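Local coordinates for phosphoribosylaminoimidazole-succinocarboxamide synthase (Pyrococcus horikoshii, PDB 3U55), which catalyses the ATP-dependent joining of L-aspartate to the carboxylate of 5-amino-1-(5-phosphoribosyl)imidazole-4-carboxylate, giving SAICAR in de novo purine biosynthesis, at residues K22-F27 with R77-K82; N49-V54 with E226-I231; G36-R41 with D211-D216. All blocks are in the same frame, centred on the assembly; numbering follows the deposited sequence. Where two conformers were deposited one is given.

Contact 1 (K22-F27 with R77-K82); sequences KLIMEF and RLIVEK
Leu23 and Val80 sit opposite each other as a hydrogen-bonded pair of an antiparallel beta ladder, and with Leu78 they bury much of the surface where strands 22-27 and 77-81 join. Leu23 N gives its hydrogen to Val80 O at 2.9 Å, and Val80 N answers through Leu23 O. The next such pair, Met25 with Leu78, repeats the pair of hydrogen bonds, its Met25 N to Leu78 O link measuring 2.8 Å. Side chains of both pairs emerge on the same face of the sheet. Leu23 places CG between its backbone N and carbonyl carbon (chi1 65°), where it meets Val80 CG2 at 3.9 Å; its CD2 continues to Lys82 CA at 3.7 Å. A beta-branched valine suits the extended backbone and gives each flank a methyl: Val80 CG1 lies 3.9 Å from Met25 CE. The methionine bends at its end to set the same CE against Leu78 CD1 as well. Leu78 CG in turn meets Phe27 CE2 at 3.9 Å, extending the apolar face beyond the last paired residues to the buried Phe27. On the other face, Ile24 CD1 packs obliquely on Ile79 CG1 at 3.8 Å, while its CG2 touches Arg77 CB. An alanine in place of Ile24 would probably leave Ile79 CG1 without CD1 and Arg77 CB without CG2, opening a gap on that face. Arg77 lays its aliphatic part beside Glu26 and, in the conformer given, donates from NE to Ala73 O. The two strands are the middle pair of a four-stranded antiparallel sheet, with strand 13-17 bordering 22-27 and strand 69-72 bordering 77-81, and helix 45-62 packs on Phe27 and Leu78.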
loop_
_atom_site.group_PDB
_atom_site.type_symbol
_atom_site.label_atom_id
_atom_site.label_comp_id
_atom_site.label_asym_id
_atom_site.label_seq_id
_atom_site.Cartn_x
_atom_site.Cartn_y
_atom_site.Cartn_z
ATOM N N LYS A 22 27.251 -15.638 12.196
ATOM C CA LYS A 22 26.343 -15.414 13.316
ATOM C C LYS A 22 26.587 -14.099 14.042
ATOM O O LYS A 22 27.624 -13.452 13.874
ATOM C CB LYS A 22 26.403 -16.593 14.303
ATOM C CG LYS A 22 27.793 -16.886 14.860
ATOM C CD LYS A 22 27.793 -18.066 15.828
ATOM C CE LYS A 22 27.559 -19.404 15.126
ATOM N NZ LYS A 22 28.672 -19.775 14.202
ATOM N N LEU A 23 25.607 -13.705 14.847
ATOM C CA LEU A 23 25.734 -12.535 15.703
ATOM C C LEU A 23 24.875 -12.692 16.954
ATOM O O LEU A 23 24.128 -13.664 17.093
ATOM C CB LEU A 23 25.395 -11.240 14.950
ATOM C CG LEU A 23 23.984 -10.957 14.423
ATOM C CD1 LEU A 23 23.805 -9.457 14.269
ATOM C CD2 LEU A 23 23.728 -11.666 13.093
ATOM N N ILE A 24 25.011 -11.742 17.868
ATOM C CA ILE A 24 24.204 -11.733 19.080
ATOM C C ILE A 24 23.026 -10.789 18.906
ATOM O O ILE A 24 23.198 -9.633 18.517
ATOM C CB ILE A 24 25.032 -11.314 20.322
ATOM C CG1 ILE A 24 26.109 -12.362 20.643
ATOM C CG2 ILE A 24 24.113 -11.028 21.528
ATOM C CD1 ILE A 24 25.590 -13.742 21.048
ATOM N N MET A 25 21.831 -11.296 19.176
ATOM C CA MET A 25 20.664 -10.439 19.297
ATOM C C MET A 25 20.320 -10.322 20.776
ATOM O O MET A 25 19.999 -11.318 21.426
ATOM C CB MET A 25 19.481 -10.991 18.505
ATOM C CG MET A 25 18.232 -10.115 18.568
ATOM S SD MET A 25 16.958 -10.677 17.413
ATOM C CE MET A 25 16.504 -12.250 18.125
ATOM N N GLU A 26 20.395 -9.098 21.289
ATOM C CA GLU A 26 20.219 -8.832 22.718
ATOM C C GLU A 26 18.964 -8.004 22.963
ATOM O O GLU A 26 18.787 -6.954 22.359
ATOM C CB GLU A 26 21.456 -8.116 23.267
ATOM C CG GLU A 26 21.398 -7.760 24.749
ATOM C CD GLU A 26 22.574 -6.908 25.180
ATOM O OE1 GLU A 26 22.339 -5.793 25.691
ATOM O OE2 GLU A 26 23.730 -7.347 24.996
ATOM N N PHE A 27 18.097 -8.491 23.849
ATOM C CA PHE A 27 16.831 -7.825 24.154
ATOM C C PHE A 27 17.000 -6.900 25.360
ATOM O O PHE A 27 17.517 -7.314 26.397
ATOM C CB PHE A 27 15.741 -8.858 24.442
ATOM C CG PHE A 27 15.340 -9.690 23.244
ATOM C CD1 PHE A 27 14.101 -9.505 22.643
ATOM C CD2 PHE A 27 16.186 -10.670 22.736
ATOM C CE1 PHE A 27 13.712 -10.276 21.547
ATOM C CE2 PHE A 27 15.811 -11.446 21.639
ATOM C CZ PHE A 27 14.570 -11.250 21.046
ATOM N N ARG A 77 20.248 -12.727 25.716
ATOM C CA ARG A 77 21.004 -12.819 24.465
ATOM C C ARG A 77 20.661 -14.080 23.682
ATOM O O ARG A 77 20.641 -15.185 24.245
ATOM C CB ARG A 77 22.513 -12.806 24.748
ATOM C CG ARG A 77 23.038 -11.550 25.424
ATOM C CD ARG A 77 24.527 -11.680 25.724
ATOM N NE ARG A 77 24.810 -12.796 26.625
ATOM C CZ ARG A 77 24.907 -12.681 27.947
ATOM N NH1 ARG A 77 24.743 -11.500 28.526
ATOM N NH2 ARG A 77 25.163 -13.749 28.690
ATOM N N LEU A 78 20.396 -13.909 22.388
ATOM C CA LEU A 78 20.210 -15.023 21.472
ATOM C C LEU A 78 21.345 -15.002 20.459
ATOM O O LEU A 78 21.816 -13.935 20.070
ATOM C CB LEU A 78 18.868 -14.930 20.727
ATOM C CG LEU A 78 17.524 -14.892 21.462
ATOM C CD1 LEU A 78 16.399 -15.328 20.508
ATOM C CD2 LEU A 78 17.539 -15.768 22.700
ATOM N N ILE A 79 21.789 -16.185 20.050
ATOM C CA ILE A 79 22.703 -16.308 18.924
ATOM C C ILE A 79 21.850 -16.573 17.693
ATOM O O ILE A 79 21.032 -17.491 17.687
ATOM C CB ILE A 79 23.725 -17.436 19.108
ATOM C CG1 ILE A 79 24.470 -17.271 20.438
ATOM C CG2 ILE A 79 24.727 -17.429 17.952
ATOM C CD1 ILE A 79 25.207 -18.513 20.877
ATOM N N VAL A 80 22.045 -15.742 16.675
ATOM C CA VAL A 80 21.240 -15.768 15.461
ATOM C C VAL A 80 22.138 -15.803 14.225
ATOM O O VAL A 80 23.284 -15.345 14.262
ATOM C CB VAL A 80 20.230 -14.568 15.389
ATOM C CG1 VAL A 80 19.228 -14.623 16.547
ATOM C CG2 VAL A 80 20.954 -13.214 15.365
ATOM N N GLU A 81 21.610 -16.374 13.147
ATOM C CA GLU A 81 22.298 -16.461 11.865
ATOM C C GLU A 81 22.389 -15.078 11.218
ATOM O O GLU A 81 21.412 -14.323 11.220
ATOM C CB GLU A 81 21.509 -17.413 10.969
ATOM C CG GLU A 81 22.136 -17.729 9.629
ATOM C CD GLU A 81 21.262 -18.645 8.790
ATOM O OE1 GLU A 81 20.109 -18.916 9.192
ATOM O OE2 GLU A 81 21.731 -19.094 7.725
ATOM N N LYS A 82 23.561 -14.737 10.684
ATOM C CA LYS A 82 23.710 -13.524 9.875
ATOM C C LYS A 82 23.003 -13.695 8.528
ATOM O O LYS A 82 23.131 -14.735 7.879
ATOM C CB LYS A 82 25.190 -13.167 9.656
ATOM C CG LYS A 82 25.408 -11.804 9.002
ATOM C CD LYS A 82 26.882 -11.470 8.793
ATOM C CE LYS A 82 27.030 -10.036 8.302
ATOM N NZ LYS A 82 28.438 -9.669 7.968
#

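Contact 2 (N49-V54 with E226-I231); sequences NAQLSV and EIYERI
Leu52 pushes its two methyls over the flank of helix 220-232, where they overlap Ile227, Tyr228 and Ile231. The motif is a helix pair of the SAICAR synthetase fold, helices 45-62 and 220-232 running in roughly the same direction at 35° with the segment axes 10.7 Å apart at closest approach. At that spacing a long branched side chain is well suited to bridge the interval, and Leu52 fills the part. Its CG lies anti to the carbonyl carbon (chi1 -70°), and the branches beyond it divide the work. CD1 meets Ile227 CG2 at 3.9 Å, the two side chains crossing at about a right angle. CD2 lies 3.8 Å from Ile231 CD1, one helical turn further on, and also comes near the backbone of Tyr228. The isoleucines offer compact branched surfaces to this apolar seam, which is buried. Ile231 reaches past it to Ile55 and Phe56 of the first helix and to Tyr163 and Leu164 of helix 143-165, so three helices meet around it. Pro194 also touches Leu52, from a loop. The ring of Tyr228 also meets that of Trp47, the planes inclined at about 50°. Gln51, partly exposed, contributes its aliphatic root rather than its amide: CB sits at the edge of the Tyr228 ring, near the ring plane, 3.8 Å from CE2.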
loop_
_atom_site.group_PDB
_atom_site.type_symbol
_atom_site.label_atom_id
_atom_site.label_comp_id
_atom_site.label_asym_id
_atom_site.label_seq_id
_atom_site.Cartn_x
_atom_site.Cartn_y
_atom_site.Cartn_z
ATOM N N ASN A 49 10.743 -10.952 26.444
ATOM C CA ASN A 49 10.753 -10.940 24.976
ATOM C C ASN A 49 11.751 -11.935 24.378
ATOM O O ASN A 49 11.447 -12.595 23.377
ATOM C CB ASN A 49 10.986 -9.526 24.432
ATOM C CG ASN A 49 9.810 -8.594 24.693
ATOM O OD1 ASN A 49 8.723 -9.036 25.057
ATOM N ND2 ASN A 49 10.032 -7.298 24.521
ATOM N N ALA A 50 12.923 -12.056 25.005
ATOM C CA ALA A 50 13.927 -13.036 24.584
ATOM C C ALA A 50 13.396 -14.466 24.718
ATOM O O ALA A 50 13.469 -15.251 23.765
ATOM C CB ALA A 50 15.215 -12.865 25.377
ATOM N N GLN A 51 12.852 -14.783 25.894
ATOM C CA GLN A 51 12.333 -16.118 26.200
ATOM C C GLN A 51 11.173 -16.504 25.285
ATOM O O GLN A 51 11.121 -17.628 24.770
ATOM C CB GLN A 51 11.888 -16.216 27.664
ATOM C CG GLN A 51 13.008 -16.108 28.687
ATOM C CD GLN A 51 14.030 -17.224 28.581
ATOM O OE1 GLN A 51 13.685 -18.404 28.592
ATOM N NE2 GLN A 51 15.296 -16.852 28.488
ATOM N N LEU A 52 10.249 -15.568 25.091
ATOM C CA LEU A 52 9.099 -15.808 24.219
ATOM C C LEU A 52 9.501 -15.960 22.745
ATOM O O LEU A 52 8.928 -16.782 22.023
ATOM C CB LEU A 52 8.041 -14.721 24.411
ATOM C CG LEU A 52 7.325 -14.785 25.764
ATOM C CD1 LEU A 52 6.576 -13.493 26.045
ATOM C CD2 LEU A 52 6.385 -15.989 25.849
ATOM N N SER A 53 10.498 -15.194 22.309
ATOM C CA SER A 53 11.020 -15.335 20.948
ATOM C C SER A 53 11.564 -16.743 20.730
ATOM O O SER A 53 11.252 -17.390 19.732
ATOM C CB SER A 53 12.107 -14.295 20.655
ATOM O OG SER A 53 11.558 -12.999 20.495
ATOM N N VAL A 54 12.366 -17.214 21.683
ATOM C CA VAL A 54 12.926 -18.567 21.644
ATOM C C VAL A 54 11.817 -19.609 21.529
ATOM O O VAL A 54 11.878 -20.491 20.666
ATOM C CB VAL A 54 13.831 -18.842 22.875
ATOM C CG1 VAL A 54 14.214 -20.309 22.960
ATOM C CG2 VAL A 54 15.079 -17.998 22.800
ATOM N N GLU A 226 1.892 -12.534 32.083
ATOM C CA GLU A 226 0.672 -13.320 31.913
ATOM C C GLU A 226 0.766 -14.164 30.644
ATOM O O GLU A 226 0.452 -15.354 30.664
ATOM C CB GLU A 226 -0.553 -12.400 31.865
ATOM C CG GLU A 226 -1.684 -12.806 32.809
ATOM C CD GLU A 226 -2.742 -13.664 32.144
ATOM O OE1 GLU A 226 -2.799 -14.882 32.431
ATOM O OE2 GLU A 226 -3.527 -13.116 31.339
ATOM N N ILE A 227 1.213 -13.540 29.553
ATOM C CA ILE A 227 1.496 -14.243 28.301
ATOM C C ILE A 227 2.493 -15.373 28.532
ATOM O O ILE A 227 2.245 -16.516 28.140
ATOM C CB ILE A 227 2.030 -13.276 27.200
ATOM C CG1 ILE A 227 0.914 -12.362 26.690
ATOM C CG2 ILE A 227 2.668 -14.049 26.039
ATOM C CD1 ILE A 227 -0.183 -13.073 25.873
ATOM N N TYR A 228 3.609 -15.051 29.185
ATOM C CA TYR A 228 4.653 -16.028 29.455
ATOM C C TYR A 228 4.116 -17.204 30.275
ATOM O O TYR A 228 4.403 -18.361 29.966
ATOM C CB TYR A 228 5.851 -15.372 30.157
ATOM C CG TYR A 228 6.969 -16.336 30.502
ATOM C CD1 TYR A 228 6.944 -17.062 31.695
ATOM C CD2 TYR A 228 8.050 -16.525 29.640
ATOM C CE1 TYR A 228 7.961 -17.957 32.018
ATOM C CE2 TYR A 228 9.080 -17.418 29.960
ATOM C CZ TYR A 228 9.027 -18.126 31.151
ATOM O OH TYR A 228 10.030 -19.009 31.485
ATOM N N GLU A 229 3.342 -16.893 31.314
ATOM C CA GLU A 229 2.775 -17.906 32.209
ATOM C C GLU A 229 1.791 -18.819 31.494
ATOM O O GLU A 229 1.816 -20.034 31.682
ATOM C CB GLU A 229 2.096 -17.251 33.414
ATOM C CG GLU A 229 3.068 -16.672 34.438
ATOM C CD GLU A 229 2.376 -15.872 35.533
ATOM O OE1 GLU A 229 1.238 -16.226 35.914
ATOM O OE2 GLU A 229 2.977 -14.887 36.013
ATOM N N ARG A 230 0.927 -18.229 30.673
ATOM C CA ARG A 230 -0.045 -18.996 29.895
ATOM C C ARG A 230 0.612 -19.936 28.893
ATOM O O ARG A 230 0.124 -21.048 28.672
ATOM C CB ARG A 230 -1.000 -18.066 29.162
ATOM C CG ARG A 230 -2.050 -17.470 30.048
ATOM C CD ARG A 230 -3.276 -17.157 29.250
ATOM N NE ARG A 230 -3.913 -15.947 29.740
ATOM C CZ ARG A 230 -5.067 -15.475 29.293
ATOM N NH1 ARG A 230 -5.730 -16.119 28.337
ATOM N NH2 ARG A 230 -5.560 -14.360 29.809
ATOM N N ILE A 231 1.713 -19.478 28.299
ATOM C CA ILE A 231 2.436 -20.267 27.308
ATOM C C ILE A 231 3.267 -21.371 27.968
ATOM O O ILE A 231 3.200 -22.534 27.557
ATOM C CB ILE A 231 3.301 -19.366 26.382
ATOM C CG1 ILE A 231 2.393 -18.581 25.427
ATOM C CG2 ILE A 231 4.327 -20.192 25.605
ATOM C CD1 ILE A 231 3.082 -17.458 24.677
#

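Contact 3 (G36-R41 with D211-D216); sequences GTKKAR and DVFRFD. With SO4 (sulfate ion), chain C.
Beside a sulfate-binding site, Lys38 ties a beta hairpin to the C-terminal end of the short helix 211-214, stretching its side chain past the Phe213 ring to end among oxygens. CG lies anti to the backbone N (chi1 -167°) and the chain stays extended beyond it, a length that suits lysine to this span. On the way CG passes Phe213 CZ at 3.7 Å, the two side chains sliding past each other in opposite directions. NZ then donates to Phe213 O at 2.8 Å, nearly in line with the carbonyl bond, and weakly to Arg214 O. It also forms a salt bridge with Asp216 OD1, likewise 2.8 Å away, approached from above the carboxylate plane. A water accepts from Lys38 NZ and donates to Asp216 OD2 at 2.6 Å, closing a second route between the charges. The positive group thus sits at the negative end of the helix, a placement likely to be favourable. Strand 38-41 belongs to the two-stranded hairpin with 30-33, in which Thr37 and Lys38 form a classic beta bulge opposite Ala33. Small Ala40 suits its place against the ring, its CB 3.7 Å from Phe213 CE1. Arg214 turns to the sulfate, probably from the crystallisation liquor and held also by Lys210 NZ and Phe34 N: its NH1 donates to sulfate O1 at 3.1 Å, while NH2 forms a salt bridge with Asp211 OD1.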
loop_
_atom_site.group_PDB
_atom_site.type_symbol
_atom_site.label_atom_id
_atom_site.label_comp_id
_atom_site.label_asym_id
_atom_site.label_seq_id
_atom_site.Cartn_x
_atom_site.Cartn_y
_atom_site.Cartn_z
ATOM N N GLY A 36 8.978 7.021 18.325
ATOM C CA GLY A 36 10.008 7.512 19.240
ATOM C C GLY A 36 9.579 8.539 20.273
ATOM O O GLY A 36 10.346 8.860 21.186
ATOM N N THR A 37 8.359 9.055 20.140
ATOM C CA THR A 37 7.876 10.127 21.017
ATOM C C THR A 37 7.545 9.651 22.434
ATOM O O THR A 37 7.640 10.430 23.387
ATOM C CB THR A 37 6.661 10.863 20.415
ATOM O OG1 THR A 37 5.597 9.931 20.190
ATOM C CG2 THR A 37 7.038 11.534 19.096
ATOM N N LYS A 38 7.152 8.384 22.567
ATOM C CA LYS A 38 6.875 7.795 23.877
ATOM C C LYS A 38 7.963 6.794 24.253
ATOM O O LYS A 38 8.235 5.855 23.505
ATOM C CB LYS A 38 5.494 7.128 23.905
ATOM C CG LYS A 38 5.013 6.784 25.304
ATOM C CD LYS A 38 3.585 6.266 25.308
ATOM C CE LYS A 38 3.128 5.975 26.731
ATOM N NZ LYS A 38 1.661 5.712 26.797
ATOM N N LYS A 39 8.583 7.003 25.411
ATOM C CA LYS A 39 9.681 6.154 25.874
ATOM C C LYS A 39 9.533 5.797 27.345
ATOM O O LYS A 39 9.081 6.613 28.152
ATOM C CB LYS A 39 11.036 6.844 25.667
ATOM C CG LYS A 39 11.489 6.977 24.225
ATOM C CD LYS A 39 12.877 7.598 24.155
ATOM C CE LYS A 39 13.274 7.909 22.719
ATOM N NZ LYS A 39 14.553 8.665 22.649
ATOM N N ALA A 40 9.921 4.570 27.680
ATOM C CA ALA A 40 9.975 4.095 29.063
ATOM C C ALA A 40 10.836 2.836 29.151
ATOM O O ALA A 40 11.109 2.190 28.135
ATOM C CB ALA A 40 8.571 3.821 29.600
ATOM N N ARG A 41 11.266 2.502 30.363
ATOM C CA ARG A 41 12.013 1.273 30.616
ATOM C C ARG A 41 11.223 0.367 31.549
ATOM O O ARG A 41 10.746 0.809 32.599
ATOM C CB ARG A 41 13.376 1.581 31.238
ATOM C CG ARG A 41 14.308 2.410 30.364
ATOM C CD ARG A 41 15.687 2.571 31.006
ATOM N NE ARG A 41 16.488 1.349 30.913
ATOM C CZ ARG A 41 16.611 0.442 31.880
ATOM N NH1 ARG A 41 15.986 0.598 33.041
ATOM N NH2 ARG A 41 17.364 -0.632 31.683
ATOM N N ASP A 211 0.392 -2.732 23.357
ATOM C CA ASP A 211 -0.714 -1.756 23.415
ATOM C C ASP A 211 -1.021 -1.301 24.850
ATOM O O ASP A 211 -1.577 -0.220 25.062
ATOM C CB ASP A 211 -1.986 -2.295 22.748
ATOM C CG ASP A 211 -1.992 -2.105 21.229
ATOM O OD1 ASP A 211 -1.186 -1.310 20.697
ATOM O OD2 ASP A 211 -2.833 -2.741 20.567
ATOM N N VAL A 212 -0.652 -2.131 25.821
ATOM C CA VAL A 212 -0.765 -1.794 27.242
ATOM C C VAL A 212 0.129 -0.590 27.565
ATOM O O VAL A 212 -0.251 0.276 28.354
ATOM C CB VAL A 212 -0.427 -3.022 28.127
ATOM C CG1 VAL A 212 -0.244 -2.634 29.598
ATOM C CG2 VAL A 212 -1.521 -4.070 27.993
ATOM N N PHE A 213 1.302 -0.540 26.933
ATOM C CA PHE A 213 2.206 0.608 27.027
ATOM C C PHE A 213 1.772 1.762 26.124
ATOM O O PHE A 213 1.754 2.909 26.565
ATOM C CB PHE A 213 3.646 0.185 26.716
ATOM C CG PHE A 213 4.587 1.333 26.453
ATOM C CD1 PHE A 213 4.873 2.273 27.446
ATOM C CD2 PHE A 213 5.200 1.468 25.212
ATOM C CE1 PHE A 213 5.747 3.330 27.198
ATOM C CE2 PHE A 213 6.082 2.519 24.955
ATOM C CZ PHE A 213 6.355 3.452 25.952
ATOM N N ARG A 214 1.422 1.456 24.872
ATOM C CA ARG A 214 0.963 2.473 23.917
ATOM C C ARG A 214 -0.196 3.303 24.473
ATOM O O ARG A 214 -0.207 4.532 24.340
ATOM C CB ARG A 214 0.545 1.846 22.579
ATOM C CG ARG A 214 1.692 1.408 21.677
ATOM C CD ARG A 214 1.184 1.046 20.285
ATOM N NE ARG A 214 2.220 0.392 19.488
ATOM C CZ ARG A 214 2.285 -0.917 19.246
ATOM N NH1 ARG A 214 3.281 -1.398 18.517
ATOM N NH2 ARG A 214 1.363 -1.747 19.724
ATOM N N PHE A 215 -1.162 2.634 25.098
ATOM C CA PHE A 215 -2.390 3.313 25.521
ATOM C C PHE A 215 -2.676 3.267 27.023
ATOM O O PHE A 215 -3.816 3.483 27.449
ATOM C CB PHE A 215 -3.581 2.788 24.708
ATOM C CG PHE A 215 -3.397 2.925 23.223
ATOM C CD1 PHE A 215 -3.385 4.182 22.623
ATOM C CD2 PHE A 215 -3.222 1.798 22.425
ATOM C CE1 PHE A 215 -3.205 4.313 21.247
ATOM C CE2 PHE A 215 -3.041 1.920 21.050
ATOM C CZ PHE A 215 -3.032 3.181 20.461
ATOM N N ASP A 216 -1.634 3.009 27.813
ATOM C CA ASP A 216 -1.719 2.965 29.280
ATOM C C ASP A 216 -2.912 2.134 29.771
ATOM O O ASP A 216 -3.756 2.614 30.537
ATOM C CB ASP A 216 -1.744 4.383 29.874
ATOM C CG ASP A 216 -0.541 5.223 29.456
ATOM O OD1 ASP A 216 0.535 4.657 29.152
ATOM O OD2 ASP A 216 -0.672 6.462 29.437
HETATM S S SO4 C . 5.246 1.683 17.568
HETATM O O1 SO4 C . 5.379 0.840 18.751
HETATM O O2 SO4 C . 6.492 2.414 17.364
HETATM O O3 SO4 C . 4.976 0.833 16.411
HETATM O O4 SO4 C . 4.149 2.629 17.767
HETATM O O HOH W 1 1.557 7.768 29.190
#

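Contacts 1 and 2 adjoin, their centres 18 Å apart: Phe27 at the end of strand 22-27 rests on helix 45-62, with its CD2 3.6 Å from Ala50 CB and its CD1 3.6 Å from Asn49 CB. That helix therefore has the sheet of contact 1 on one flank and helix 220-232 on another. Contact 3 stands apart, its nearest atoms about 9 Å from either of the others and its centre 20 Å from that of contact 2, yet the chain connects them: strand 38-41 precedes helix 45-62, and helix 211-214 precedes helix 220-232. The sulfate bound by Arg214 lies at contact 3, and a second is about 5 Å from that side chain; such ions often mark pockets.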